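Local coordinates for CELL division inhibitor (Pyrococcus furiosus, PDB 1G3Q), which binds ADP and magnesium through a P-loop and probably hydrolyses ATP as a MinD-type ATPase of cell division, at residues 21-26 against 212-216; 135-141 against 163-169; 197-203 against 220-226. All coordinates share one frame; numbering follows the deposited sequence.

Contact 1: residues 21-26 against 212-216; sequences ANLSVA and PAVKY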
loop_
_atom_site.group_PDB
_atom_site.type_symbol
_atom_site.label_atom_id
_atom_site.label_comp_id
_atom_site.label_asym_id
_atom_site.label_seq_id
_atom_site.Cartn_x
_atom_site.Cartn_y
_atom_site.Cartn_z
ATOM N N ALA A 21 -4.603 -2.664 -0.776
ATOM C CA ALA A 21 -5.669 -3.661 -0.707
ATOM C C ALA A 21 -5.970 -4.341 -2.045
ATOM O O ALA A 21 -6.016 -5.569 -2.120
ATOM C CB ALA A 21 -6.941 -3.025 -0.148
ATOM N N ASN A 22 -6.181 -3.555 -3.098
ATOM C CA ASN A 22 -6.484 -4.141 -4.403
ATOM C C ASN A 22 -5.320 -4.934 -4.994
ATOM O O ASN A 22 -5.524 -6.009 -5.558
ATOM C CB ASN A 22 -6.936 -3.065 -5.394
ATOM C CG ASN A 22 -8.374 -2.623 -5.158
ATOM O OD1 ASN A 22 -8.640 -1.719 -4.362
ATOM N ND2 ASN A 22 -9.308 -3.276 -5.835
ATOM N N LEU A 23 -4.103 -4.410 -4.865
ATOM C CA LEU A 23 -2.935 -5.112 -5.388
ATOM C C LEU A 23 -2.754 -6.433 -4.636
ATOM O O LEU A 23 -2.423 -7.457 -5.233
ATOM C CB LEU A 23 -1.678 -4.242 -5.248
ATOM C CG LEU A 23 -0.365 -4.824 -5.788
ATOM C CD1 LEU A 23 -0.531 -5.215 -7.258
ATOM C CD2 LEU A 23 0.747 -3.791 -5.627
ATOM N N SER A 24 -2.979 -6.410 -3.324
ATOM C CA SER A 24 -2.855 -7.619 -2.516
ATOM C C SER A 24 -3.781 -8.718 -3.026
ATOM O O SER A 24 -3.359 -9.864 -3.226
ATOM C CB SER A 24 -3.202 -7.336 -1.050
ATOM O OG SER A 24 -2.222 -6.530 -0.426
ATOM N N VAL A 25 -5.049 -8.368 -3.222
ATOM C CA VAL A 25 -6.038 -9.328 -3.688
ATOM C C VAL A 25 -5.738 -9.794 -5.113
ATOM O O VAL A 25 -5.876 -10.980 -5.421
ATOM C CB VAL A 25 -7.469 -8.735 -3.619
ATOM C CG1 VAL A 25 -8.484 -9.760 -4.111
ATOM C CG2 VAL A 25 -7.800 -8.340 -2.175
ATOM N N ALA A 26 -5.329 -8.868 -5.975
ATOM C CA ALA A 26 -5.000 -9.214 -7.354
ATOM C C ALA A 26 -3.847 -10.221 -7.379
ATOM O O ALA A 26 -3.916 -11.240 -8.068
ATOM C CB ALA A 26 -4.624 -7.960 -8.141
ATOM N N PRO A 212 -12.184 -5.245 -1.760
ATOM C CA PRO A 212 -11.555 -4.486 -2.847
ATOM C C PRO A 212 -12.258 -4.679 -4.186
ATOM O O PRO A 212 -12.609 -5.800 -4.562
ATOM C CB PRO A 212 -10.124 -5.015 -2.849
ATOM C CG PRO A 212 -9.883 -5.280 -1.382
ATOM C CD PRO A 212 -11.174 -5.981 -0.981
ATOM N N ALA A 213 -12.454 -3.573 -4.897
ATOM C CA ALA A 213 -13.125 -3.591 -6.188
ATOM C C ALA A 213 -12.587 -4.641 -7.150
ATOM O O ALA A 213 -13.344 -5.205 -7.941
ATOM C CB ALA A 213 -13.049 -2.211 -6.830
ATOM N N VAL A 214 -11.288 -4.917 -7.086
ATOM C CA VAL A 214 -10.702 -5.893 -7.994
ATOM C C VAL A 214 -11.469 -7.210 -7.925
ATOM O O VAL A 214 -11.583 -7.914 -8.926
ATOM C CB VAL A 214 -9.190 -6.123 -7.696
ATOM C CG1 VAL A 214 -9.008 -6.808 -6.357
ATOM C CG2 VAL A 214 -8.559 -6.947 -8.812
ATOM N N LYS A 215 -12.015 -7.535 -6.753
ATOM C CA LYS A 215 -12.780 -8.768 -6.614
ATOM C C LYS A 215 -14.285 -8.518 -6.528
ATOM O O LYS A 215 -15.072 -9.243 -7.133
ATOM C CB LYS A 215 -12.331 -9.559 -5.383
ATOM C CG LYS A 215 -12.901 -10.979 -5.360
ATOM C CD LYS A 215 -12.400 -11.784 -4.168
ATOM C CE LYS A 215 -12.971 -13.190 -4.196
ATOM N NZ LYS A 215 -12.580 -13.982 -3.000
ATOM N N TYR A 216 -14.680 -7.490 -5.781
ATOM C CA TYR A 216 -16.094 -7.164 -5.601
ATOM C C TYR A 216 -16.792 -6.856 -6.931
ATOM O O TYR A 216 -17.873 -7.373 -7.200
ATOM C CB TYR A 216 -16.227 -5.983 -4.627
ATOM C CG TYR A 216 -17.636 -5.713 -4.124
ATOM C CD1 TYR A 216 -18.450 -6.748 -3.658
ATOM C CD2 TYR A 216 -18.135 -4.413 -4.069
ATOM C CE1 TYR A 216 -19.733 -6.483 -3.145
ATOM C CE2 TYR A 216 -19.406 -4.142 -3.563
ATOM C CZ TYR A 216 -20.199 -5.178 -3.105
ATOM O OH TYR A 216 -21.464 -4.903 -2.629
#
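Val25 packs into the angle between Pro212 and Val214, and its two methyls divide the work. CG1 is anti to the backbone N (chi1 -180°) and lies 3.7 Å from CG1 of Val214, while CG2, beside that N, meets CG of Pro212 at 3.8 Å. Val25 thus lies crosswise to the proline ring and antiparallel to the side chain of Val214. Val214 also reaches the neighbouring residue of helix 16-29, its CG2 lying 4.1 Å from CB of Ala26. At the other end the proline ring is backed by Ala21, CB to CG of Pro212 being 3.9 Å. Asn22 reaches across to the start of helix 213-216 with its CG 3.8 Å from CB of Pro212. Pro212 occupies the N-cap position of that short helix, and its O accepts from the N atoms of both Lys215 and Tyr216, closing the first turn, which bears Val214. The result is a largely apolar, buried join between the P-loop helix 16-29 and the C-terminal part of the chain. Helix 221-235 borders it through Phe226, Val227 and Ala230, Phe78 packs on Pro212, and Leu23 leads back to Leu116 of strand 114-118.

Contact 2: residues 135-141 against 163-169; sequences EEALLVT and LAILGFV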
loop_
_atom_site.group_PDB
_atom_site.type_symbol
_atom_site.label_atom_id
_atom_site.label_comp_id
_atom_site.label_asym_id
_atom_site.label_seq_id
_atom_site.Cartn_x
_atom_site.Cartn_y
_atom_site.Cartn_z
ATOM N N GLU A 135 11.911 -2.861 0.664
ATOM C CA GLU A 135 13.108 -2.985 -0.171
ATOM C C GLU A 135 12.829 -2.315 -1.510
ATOM O O GLU A 135 13.745 -1.872 -2.204
ATOM C CB GLU A 135 13.429 -4.456 -0.437
ATOM C CG GLU A 135 13.464 -5.339 0.785
ATOM C CD GLU A 135 13.459 -6.814 0.419
ATOM O OE1 GLU A 135 12.542 -7.248 -0.324
ATOM O OE2 GLU A 135 14.363 -7.541 0.876
ATOM N N GLU A 136 11.551 -2.279 -1.871
ATOM C CA GLU A 136 11.092 -1.682 -3.115
ATOM C C GLU A 136 10.021 -0.656 -2.782
ATOM O O GLU A 136 9.386 -0.732 -1.728
ATOM C CB GLU A 136 10.476 -2.749 -4.017
ATOM C CG GLU A 136 11.392 -3.906 -4.365
ATOM C CD GLU A 136 10.640 -5.055 -5.006
ATOM O OE1 GLU A 136 9.787 -4.795 -5.880
ATOM O OE2 GLU A 136 10.902 -6.220 -4.643
ATOM N N ALA A 137 9.804 0.288 -3.689
ATOM C CA ALA A 137 8.800 1.316 -3.473
ATOM C C ALA A 137 7.917 1.528 -4.696
ATOM O O ALA A 137 8.400 1.622 -5.827
ATOM C CB ALA A 137 9.472 2.633 -3.083
ATOM N N LEU A 138 6.612 1.585 -4.454
ATOM C CA LEU A 138 5.649 1.826 -5.516
ATOM C C LEU A 138 5.041 3.181 -5.191
ATOM O O LEU A 138 4.295 3.318 -4.223
ATOM C CB LEU A 138 4.556 0.751 -5.526
ATOM C CG LEU A 138 3.456 0.939 -6.577
ATOM C CD1 LEU A 138 4.066 0.889 -7.972
ATOM C CD2 LEU A 138 2.395 -0.146 -6.426
ATOM N N LEU A 139 5.373 4.185 -5.993
ATOM C CA LEU A 139 4.866 5.527 -5.764
ATOM C C LEU A 139 3.411 5.654 -6.186
ATOM O O LEU A 139 3.027 5.214 -7.271
ATOM C CB LEU A 139 5.713 6.552 -6.533
ATOM C CG LEU A 139 7.238 6.410 -6.459
ATOM C CD1 LEU A 139 7.885 7.592 -7.179
ATOM C CD2 LEU A 139 7.699 6.361 -5.014
ATOM N N VAL A 140 2.600 6.249 -5.318
ATOM C CA VAL A 140 1.190 6.458 -5.614
ATOM C C VAL A 140 0.947 7.961 -5.643
ATOM O O VAL A 140 1.290 8.669 -4.698
ATOM C CB VAL A 140 0.279 5.821 -4.541
ATOM C CG1 VAL A 140 -1.174 6.112 -4.860
ATOM C CG2 VAL A 140 0.515 4.318 -4.486
ATOM N N THR A 141 0.359 8.443 -6.730
ATOM C CA THR A 141 0.102 9.867 -6.876
ATOM C C THR A 141 -1.166 10.141 -7.671
ATOM O O THR A 141 -1.698 9.255 -8.339
ATOM C CB THR A 141 1.270 10.557 -7.605
ATOM O OG1 THR A 141 1.030 11.969 -7.678
ATOM C CG2 THR A 141 1.403 10.005 -9.020
ATOM N N LEU A 163 16.276 1.923 -1.430
ATOM C CA LEU A 163 15.143 1.191 -1.991
ATOM C C LEU A 163 15.073 1.243 -3.512
ATOM O O LEU A 163 15.371 2.267 -4.128
ATOM C CB LEU A 163 13.817 1.723 -1.431
ATOM C CG LEU A 163 13.474 1.495 0.042
ATOM C CD1 LEU A 163 14.300 2.421 0.923
ATOM C CD2 LEU A 163 11.982 1.753 0.250
ATOM N N ALA A 164 14.663 0.126 -4.107
ATOM C CA ALA A 164 14.506 0.036 -5.551
ATOM C C ALA A 164 13.149 0.641 -5.889
ATOM O O ALA A 164 12.113 0.162 -5.415
ATOM C CB ALA A 164 14.556 -1.422 -5.993
ATOM N N ILE A 165 13.151 1.701 -6.691
ATOM C CA ILE A 165 11.909 2.360 -7.068
ATOM C C ILE A 165 11.327 1.685 -8.303
ATOM O O ILE A 165 11.823 1.861 -9.419
ATOM C CB ILE A 165 12.135 3.853 -7.370
ATOM C CG1 ILE A 165 13.021 4.480 -6.288
ATOM C CG2 ILE A 165 10.794 4.571 -7.445
ATOM C CD1 ILE A 165 12.491 4.333 -4.866
ATOM N N LEU A 166 10.271 0.908 -8.091
ATOM C CA LEU A 166 9.609 0.175 -9.164
ATOM C C LEU A 166 8.990 1.087 -10.209
ATOM O O LEU A 166 9.006 0.783 -11.404
ATOM C CB LEU A 166 8.517 -0.721 -8.579
ATOM C CG LEU A 166 8.949 -1.784 -7.571
ATOM C CD1 LEU A 166 7.721 -2.502 -7.028
ATOM C CD2 LEU A 166 9.888 -2.770 -8.242
ATOM N N GLY A 167 8.438 2.204 -9.748
ATOM C CA GLY A 167 7.793 3.144 -10.644
ATOM C C GLY A 167 6.627 3.776 -9.911
ATOM O O GLY A 167 6.602 3.770 -8.679
ATOM N N PHE A 168 5.656 4.310 -10.645
ATOM C CA PHE A 168 4.517 4.938 -9.995
ATOM C C PHE A 168 3.166 4.572 -10.594
ATOM O O PHE A 168 3.073 4.072 -11.717
ATOM C CB PHE A 168 4.690 6.464 -9.990
ATOM C CG PHE A 168 4.380 7.129 -11.309
ATOM C CD1 PHE A 168 3.186 7.823 -11.488
ATOM C CD2 PHE A 168 5.292 7.086 -12.362
ATOM C CE1 PHE A 168 2.903 8.469 -12.692
ATOM C CE2 PHE A 168 5.020 7.728 -13.572
ATOM C CZ PHE A 168 3.824 8.420 -13.737
ATOM N N VAL A 169 2.123 4.820 -9.810
ATOM C CA VAL A 169 0.752 4.560 -10.219
ATOM C C VAL A 169 0.044 5.905 -10.272
ATOM O O VAL A 169 0.113 6.687 -9.321
ATOM C CB VAL A 169 0.015 3.661 -9.195
ATOM C CG1 VAL A 169 -1.454 3.517 -9.587
ATOM C CG2 VAL A 169 0.683 2.294 -9.121
#
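The ring of Phe168 is approached obliquely by the methyl of Thr141, with CG2 3.7 Å from CD1, and at the other end of the pairing the carboxylate of Glu136 lies against Leu166, its OE1 3.1 Å from CD2. Thr141 OG1 is anti to the backbone N (chi1 -177°), leaving CG2 to meet the ring. OE1 of Glu136 also forms a salt bridge with Arg3. Both pairs belong to neighbouring parallel strands of a beta-alpha-beta crossover whose connection is helix 145-160, within the central sheet of this P-loop NTPase fold. Ala137, Leu139, Ile165 and Phe168 share one face, where Leu139 touches Thr151 of that helix and the Phe168 ring packs on Val191 and Leu193. Leu139 CB meets Phe168 CB at 3.6 Å. Leu138 and Val169 pack together on the other face, CD1 to CG2 being 3.8 Å, and Val140 there touches Thr14 of the ADP site. The register shifts by one residue at a beta bulge: Ala137 pairs with Ile165 but Leu139 with Phe168. Gly167 sits in it with phi 146°, where a CB would be jammed against O of Leu166. Beyond the bulge Val169 N donates to Leu139 O at 2.7 Å.

Contact 3: residues 197-203 against 220-226; sequences IPEDPAI and SKGAKAF. With ADP (adenosine-5'-diphosphate), chain C.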
loop_
_atom_site.group_PDB
_atom_site.type_symbol
_atom_site.label_atom_id
_atom_site.label_comp_id
_atom_site.label_asym_id
_atom_site.label_seq_id
_atom_site.Cartn_x
_atom_site.Cartn_y
_atom_site.Cartn_z
ATOM N N ILE A 197 -4.837 4.132 -12.770
ATOM C CA ILE A 197 -6.059 3.662 -12.127
ATOM C C ILE A 197 -7.054 4.803 -12.295
ATOM O O ILE A 197 -6.876 5.889 -11.743
ATOM C CB ILE A 197 -5.853 3.386 -10.620
ATOM C CG1 ILE A 197 -4.667 2.439 -10.407
ATOM C CG2 ILE A 197 -7.125 2.773 -10.027
ATOM C CD1 ILE A 197 -4.839 1.058 -11.032
ATOM N N PRO A 198 -8.118 4.574 -13.070
ATOM C CA PRO A 198 -9.106 5.629 -13.281
ATOM C C PRO A 198 -9.959 5.944 -12.062
ATOM O O PRO A 198 -10.085 5.123 -11.149
ATOM C CB PRO A 198 -9.942 5.076 -14.430
ATOM C CG PRO A 198 -9.959 3.603 -14.123
ATOM C CD PRO A 198 -8.510 3.333 -13.767
ATOM N N GLU A 199 -10.515 7.151 -12.041
ATOM C CA GLU A 199 -11.416 7.556 -10.971
ATOM C C GLU A 199 -12.591 6.636 -11.272
ATOM O O GLU A 199 -13.111 6.635 -12.392
ATOM C CB GLU A 199 -11.827 9.021 -11.146
ATOM C CG GLU A 199 -12.757 9.577 -10.070
ATOM C CD GLU A 199 -12.153 9.516 -8.681
ATOM O OE1 GLU A 199 -10.911 9.505 -8.569
ATOM O OE2 GLU A 199 -12.918 9.492 -7.696
ATOM N N ASP A 200 -13.000 5.835 -10.296
ATOM C CA ASP A 200 -14.084 4.891 -10.531
ATOM C C ASP A 200 -14.911 4.649 -9.273
ATOM O O ASP A 200 -14.398 4.155 -8.273
ATOM C CB ASP A 200 -13.486 3.568 -11.020
ATOM C CG ASP A 200 -14.535 2.572 -11.483
ATOM O OD1 ASP A 200 -15.738 2.781 -11.222
ATOM O OD2 ASP A 200 -14.145 1.563 -12.108
ATOM N N PRO A 201 -16.204 5.001 -9.309
ATOM C CA PRO A 201 -17.084 4.799 -8.153
ATOM C C PRO A 201 -17.000 3.367 -7.612
ATOM O O PRO A 201 -17.187 3.138 -6.419
ATOM C CB PRO A 201 -18.463 5.124 -8.717
ATOM C CG PRO A 201 -18.153 6.232 -9.691
ATOM C CD PRO A 201 -16.916 5.700 -10.396
ATOM N N ALA A 202 -16.711 2.406 -8.490
ATOM C CA ALA A 202 -16.606 1.004 -8.077
ATOM C C ALA A 202 -15.522 0.801 -7.022
ATOM O O ALA A 202 -15.651 -0.046 -6.130
ATOM C CB ALA A 202 -16.322 0.123 -9.284
ATOM N N ILE A 203 -14.445 1.573 -7.130
ATOM C CA ILE A 203 -13.348 1.471 -6.179
ATOM C C ILE A 203 -13.811 1.955 -4.802
ATOM O O ILE A 203 -13.544 1.314 -3.785
ATOM C CB ILE A 203 -12.125 2.290 -6.668
ATOM C CG1 ILE A 203 -11.469 1.567 -7.851
ATOM C CG2 ILE A 203 -11.130 2.481 -5.536
ATOM C CD1 ILE A 203 -10.295 2.321 -8.496
ATOM N N SER A 220 -15.319 -3.839 -13.569
ATOM C CA SER A 220 -15.188 -2.383 -13.542
ATOM C C SER A 220 -13.824 -1.977 -14.094
ATOM O O SER A 220 -12.882 -2.768 -14.071
ATOM C CB SER A 220 -15.323 -1.859 -12.112
ATOM O OG SER A 220 -14.282 -2.353 -11.288
ATOM N N LYS A 221 -13.718 -0.745 -14.583
ATOM C CA LYS A 221 -12.460 -0.248 -15.128
ATOM C C LYS A 221 -11.375 -0.266 -14.051
ATOM O O LYS A 221 -10.218 -0.587 -14.323
ATOM C CB LYS A 221 -12.627 1.182 -15.656
ATOM C CG LYS A 221 -13.571 1.326 -16.842
ATOM C CD LYS A 221 -13.450 2.725 -17.443
ATOM C CE LYS A 221 -14.334 2.891 -18.671
ATOM N NZ LYS A 221 -15.775 2.883 -18.308
ATOM N N GLY A 222 -11.757 0.081 -12.827
ATOM C CA GLY A 222 -10.806 0.089 -11.730
ATOM C C GLY A 222 -10.255 -1.296 -11.448
ATOM O O GLY A 222 -9.047 -1.466 -11.266
ATOM N N ALA A 223 -11.141 -2.289 -11.413
ATOM C CA ALA A 223 -10.734 -3.664 -11.151
ATOM C C ALA A 223 -9.745 -4.133 -12.210
ATOM O O ALA A 223 -8.691 -4.677 -11.891
ATOM C CB ALA A 223 -11.960 -4.590 -11.139
ATOM N N LYS A 224 -10.091 -3.921 -13.474
ATOM C CA LYS A 224 -9.221 -4.344 -14.564
ATOM C C LYS A 224 -7.850 -3.667 -14.537
ATOM O O LYS A 224 -6.843 -4.301 -14.844
ATOM C CB LYS A 224 -9.922 -4.110 -15.905
ATOM C CG LYS A 224 -11.084 -5.074 -16.135
ATOM C CD LYS A 224 -11.937 -4.689 -17.338
ATOM C CE LYS A 224 -13.010 -5.744 -17.589
ATOM N NZ LYS A 224 -13.999 -5.342 -18.633
ATOM N N ALA A 225 -7.804 -2.390 -14.167
ATOM C CA ALA A 225 -6.532 -1.677 -14.100
ATOM C C ALA A 225 -5.647 -2.280 -13.007
ATOM O O ALA A 225 -4.434 -2.416 -13.185
ATOM C CB ALA A 225 -6.768 -0.195 -13.836
ATOM N N PHE A 226 -6.248 -2.650 -11.878
ATOM C CA PHE A 226 -5.470 -3.247 -10.795
ATOM C C PHE A 226 -4.938 -4.630 -11.161
ATOM O O PHE A 226 -3.853 -5.018 -10.719
ATOM C CB PHE A 226 -6.297 -3.319 -9.506
ATOM C CG PHE A 226 -6.256 -2.054 -8.696
ATOM C CD1 PHE A 226 -7.415 -1.332 -8.440
ATOM C CD2 PHE A 226 -5.045 -1.576 -8.201
ATOM C CE1 PHE A 226 -7.373 -0.150 -7.703
ATOM C CE2 PHE A 226 -4.987 -0.396 -7.462
ATOM C CZ PHE A 226 -6.157 0.321 -7.213
HETATM P PB ADP C . -4.826 7.102 1.289
HETATM O O1B ADP C . -5.008 8.105 2.317
HETATM O O2B ADP C . -3.797 7.545 0.334
HETATM O O3B ADP C . -4.493 5.563 1.805
HETATM P PA ADP C . -7.201 5.902 0.325
HETATM O O1A ADP C . -7.897 5.594 1.526
HETATM O O2A ADP C . -6.638 4.750 -0.329
HETATM O O3A ADP C . -6.143 6.978 0.484
HETATM O "O5'" ADP C . -8.218 6.510 -0.599
HETATM C "C5'" ADP C . -9.012 7.714 -0.267
HETATM C "C4'" ADP C . -10.427 7.583 -0.702
HETATM O "O4'" ADP C . -10.559 7.718 -2.147
HETATM C "C3'" ADP C . -11.065 6.265 -0.396
HETATM O "O3'" ADP C . -12.366 6.457 0.153
HETATM C "C2'" ADP C . -11.169 5.520 -1.691
HETATM O "O2'" ADP C . -12.286 4.643 -1.819
HETATM C "C1'" ADP C . -11.224 6.562 -2.726
HETATM N N9 ADP C . -10.441 6.246 -3.952
HETATM C C8 ADP C . -9.091 5.921 -4.158
HETATM N N7 ADP C . -8.745 5.701 -5.394
HETATM C C5 ADP C . -9.921 5.883 -6.085
HETATM C C6 ADP C . -10.243 5.792 -7.469
HETATM N N6 ADP C . -9.295 5.475 -8.352
HETATM N N1 ADP C . -11.560 6.040 -7.861
HETATM C C2 ADP C . -12.515 6.363 -6.934
HETATM N N3 ADP C . -12.294 6.470 -5.601
HETATM C C4 ADP C . -10.978 6.219 -5.233
#
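Asp200 grips the nucleotide and helix 221-235 at once: its backbone N donates to N1 of ADP at 2.8 Å and 172°, and its OD2 accepts from Gly222 N at 2.9 Å through the anti lone pair. With CG anti to the backbone N (chi1 -172°), the carboxylate is set at the N-terminus of helix 221-235. OD1 caps helix 201-209 by accepting from Ala202 N at 2.9 Å, from above the carboxylate plane. One carboxylate thus joins two helix N-termini, whose dipoles probably favour its negative charge. With an alanine in its place, the amides of Gly222 and Ala202 would probably lose these acceptors, leaving the loop that bonds the adenine freer to shift. Pro198 O also contacts the base, accepting from ADP N6 at 2.9 Å, and Ile203 lies against the ring with CG2 3.7 Å from C5. Gly222 lets helix 221-235 come close: a CB there would clash with CG1 of Ile203 and crowd OD2 of Asp200. Farther along the helix, CD1 of Ile197 sits over the centre of the Phe226 ring in a CH-pi contact, 3.9 Å from the centroid, and also meets CB of Ala225 at 3.6 Å. The edge strand 193-198 is thereby fastened to helix 221-235, with Phe226 continuing onto Thr18, Val19 and Asn22 of helix 16-29 and Ile197 onto Val169 and Asn171 of strand 164-173.

From the N terminus, contact 1 opens at 21-26, within helix 16-29, and does not close until 212-216, after the whole sheet has been built. Within that long loop, contact 2 opens and closes as a short local unit, 135-141 to 163-169. Contact 3 follows it in series: 197-203 comes before contact 1 closes and 220-226 after, so contacts 1 and 3 cross. These two also touch in space, Ala213 CB lying 3.5 Å from Ala202 O, and bind the C-terminal helices to helix 16-29. Contact 2 joins the interior strands, and its second strand, 164-173, is the sheet neighbour of 193-198, the edge strand of contact 3.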